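Local coordinates for putative pyruvate dehydrogenase (Rhodopseudomonas palustris, PDB 3IC3), which is of unknown function, a member of the DUF5076 family whose suggested link to pyruvate dehydrogenase remains unproven, at residues His59-Tyr64 against Asp73-Arg78. Residues are numbered along the deposited sequence; the frame is centred on the assembly and turned at random.
Sequences HAARSY and DEALER
Tyr64 OH and Arg78 NH1 stand 4.0 Å apart, too far for a hydrogen bond, where the helices 46-66 and 72-87 meet; the strongest polar partner of the arginine is the hydroxyl of Tyr70, to which NH1 is hydrogen-bonded and whose ring also meets Tyr64 edge-to-face. Phenol ring and guanidinium cross obliquely, their planes turned 65° from each other. At the root of the arginine chain, CB lies at the edge of the tyrosine ring near the ring plane, 4.0 Å from CE2, while bends at chi2 and chi3 turn the guanidinium so that NH1 lies beside the phenol oxygen. With CG anti to the backbone nitrogen (chi1 -167°), Tyr64 carries its ring across helix 72-87, where CD2 comes 3.7 Å from Ala75 CB.

The centre of the contact illustrates how alanines let two helices draw near. Ala75 CB approaches the carbonyl oxygen of Ala61 to 3.4 Å, while Ala61 CB rests directly on the opposing backbone, 3.7 Å from Leu76 N. Leu76 flanks this methyl with both CB and CD1, the latter at 3.9 Å. With so little side-chain bulk between them, the axes of the two short segments approach to 8.0 Å at 123°, as two arms of a helical hairpin splayed well away from antiparallel.

The second subunit extends the packing: its Phe43 and Pro46 meet Tyr64, and its Leu87 meets Leu76. Across the pair of segments, then, cohesion is essentially apolar, resting on methyl groups against backbone and ring, while the arginine's charged end is directed to Tyr70 at the margin.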
loop_
_atom_site.group_PDB
_atom_site.type_symbol
_atom_site.label_atom_id
_atom_site.label_comp_id
_atom_site.label_asym_id
_atom_site.label_seq_id
_atom_site.Cartn_x
_atom_site.Cartn_y
_atom_site.Cartn_z
ATOM N N HIS A 59 -2.320 -10.689 3.545
ATOM C CA HIS A 59 -2.832 -10.196 4.804
ATOM C C HIS A 59 -4.332 -9.917 4.703
ATOM O O HIS A 59 -5.098 -10.344 5.573
ATOM C CB HIS A 59 -2.107 -8.944 5.262
ATOM C CG HIS A 59 -2.756 -8.309 6.440
ATOM N ND1 HIS A 59 -2.527 -8.741 7.729
ATOM C CD2 HIS A 59 -3.691 -7.338 6.523
ATOM C CE1 HIS A 59 -3.260 -8.020 8.559
ATOM N NE2 HIS A 59 -3.979 -7.169 7.851
ATOM N N ALA A 60 -4.759 -9.238 3.636
ATOM C CA ALA A 60 -6.168 -8.943 3.429
ATOM C C ALA A 60 -7.016 -10.206 3.329
ATOM O O ALA A 60 -8.121 -10.264 3.866
ATOM C CB ALA A 60 -6.378 -8.103 2.153
ATOM N N ALA A 61 -6.513 -11.194 2.610
ATOM C CA ALA A 61 -7.241 -12.461 2.421
ATOM C C ALA A 61 -7.442 -13.171 3.759
ATOM O O ALA A 61 -8.535 -13.691 4.048
ATOM C CB ALA A 61 -6.489 -13.341 1.464
ATOM N N ARG A 62 -6.393 -13.186 4.575
ATOM C CA ARG A 62 -6.462 -13.802 5.906
ATOM C C ARG A 62 -7.538 -13.135 6.757
ATOM O O ARG A 62 -8.368 -13.812 7.388
ATOM C CB ARG A 62 -5.110 -13.700 6.633
ATOM C CG ARG A 62 -4.095 -14.729 6.197
ATOM C CD ARG A 62 -2.721 -14.477 6.843
ATOM N NE ARG A 62 -2.746 -14.357 8.305
ATOM C CZ ARG A 62 -2.566 -15.351 9.176
ATOM N NH1 ARG A 62 -2.592 -15.082 10.477
ATOM N NH2 ARG A 62 -2.365 -16.609 8.777
ATOM N N SER A 63 -7.514 -11.810 6.778
ATOM C CA SER A 63 -8.497 -11.041 7.527
ATOM C C SER A 63 -9.902 -11.184 6.980
ATOM O O SER A 63 -10.859 -11.238 7.743
ATOM C CB SER A 63 -8.126 -9.571 7.549
ATOM O OG SER A 63 -6.829 -9.425 8.074
ATOM N N TYR A 64 -10.029 -11.243 5.661
ATOM C CA TYR A 64 -11.328 -11.420 5.023
ATOM C C TYR A 64 -11.915 -12.790 5.380
ATOM O O TYR A 64 -13.119 -12.916 5.646
ATOM C CB TYR A 64 -11.163 -11.306 3.506
ATOM C CG TYR A 64 -12.411 -11.166 2.674
ATOM C CD1 TYR A 64 -13.666 -10.905 3.238
ATOM C CD2 TYR A 64 -12.323 -11.237 1.293
ATOM C CE1 TYR A 64 -14.797 -10.761 2.436
ATOM C CE2 TYR A 64 -13.434 -11.090 0.493
ATOM C CZ TYR A 64 -14.662 -10.847 1.061
ATOM O OH TYR A 64 -15.742 -10.700 0.235
ATOM N N ASP A 73 -8.100 -19.147 0.655
ATOM C CA ASP A 73 -7.951 -19.257 -0.805
ATOM C C ASP A 73 -9.057 -18.539 -1.555
ATOM O O ASP A 73 -8.782 -17.844 -2.534
ATOM C CB ASP A 73 -7.994 -20.714 -1.267
ATOM C CG ASP A 73 -6.739 -21.472 -0.945
ATOM O OD1 ASP A 73 -5.713 -20.834 -0.646
ATOM O OD2 ASP A 73 -6.801 -22.718 -0.995
ATOM N N GLU A 74 -10.304 -18.781 -1.145
ATOM C CA GLU A 74 -11.469 -18.126 -1.746
ATOM C C GLU A 74 -11.418 -16.612 -1.520
ATOM O O GLU A 74 -11.737 -15.823 -2.419
ATOM C CB GLU A 74 -12.766 -18.675 -1.161
ATOM C CG GLU A 74 -13.040 -20.119 -1.553
ATOM C CD GLU A 74 -14.139 -20.758 -0.719
ATOM O OE1 GLU A 74 -14.532 -20.206 0.334
ATOM O OE2 GLU A 74 -14.593 -21.834 -1.126
ATOM N N ALA A 75 -11.058 -16.198 -0.311
ATOM C CA ALA A 75 -10.928 -14.762 -0.018
ATOM C C ALA A 75 -9.873 -14.103 -0.915
ATOM O O ALA A 75 -10.089 -13.002 -1.437
ATOM C CB ALA A 75 -10.576 -14.541 1.446
ATOM N N LEU A 76 -8.740 -14.771 -1.097
ATOM C CA LEU A 76 -7.703 -14.213 -1.942
ATOM C C LEU A 76 -8.194 -14.116 -3.387
ATOM O O LEU A 76 -7.981 -13.104 -4.026
ATOM C CB LEU A 76 -6.441 -15.044 -1.903
ATOM C CG LEU A 76 -5.250 -14.472 -2.660
ATOM C CD1 LEU A 76 -4.798 -13.115 -2.089
ATOM C CD2 LEU A 76 -4.142 -15.529 -2.568
ATOM N N GLU A 77 -8.867 -15.154 -3.882
ATOM C CA GLU A 77 -9.442 -15.080 -5.237
ATOM C C GLU A 77 -10.375 -13.876 -5.417
ATOM O O GLU A 77 -10.305 -13.165 -6.430
ATOM C CB GLU A 77 -10.187 -16.387 -5.583
ATOM C CG GLU A 77 -11.096 -16.299 -6.815
ATOM C CD GLU A 77 -10.356 -16.104 -8.141
ATOM O OE1 GLU A 77 -9.120 -16.310 -8.171
ATOM O OE2 GLU A 77 -11.028 -15.782 -9.180
ATOM N N ARG A 78 -11.246 -13.656 -4.441
ATOM C CA ARG A 78 -12.184 -12.553 -4.457
ATOM C C ARG A 78 -11.475 -11.198 -4.482
ATOM O O ARG A 78 -11.834 -10.302 -5.256
ATOM C CB ARG A 78 -13.112 -12.614 -3.236
ATOM C CG ARG A 78 -14.120 -13.734 -3.218
ATOM C CD ARG A 78 -15.170 -13.616 -4.310
ATOM N NE ARG A 78 -15.441 -12.245 -4.738
ATOM C CZ ARG A 78 -16.413 -11.455 -4.275
ATOM N NH1 ARG A 78 -17.265 -11.839 -3.300
ATOM N NH2 ARG A 78 -16.519 -10.247 -4.793
#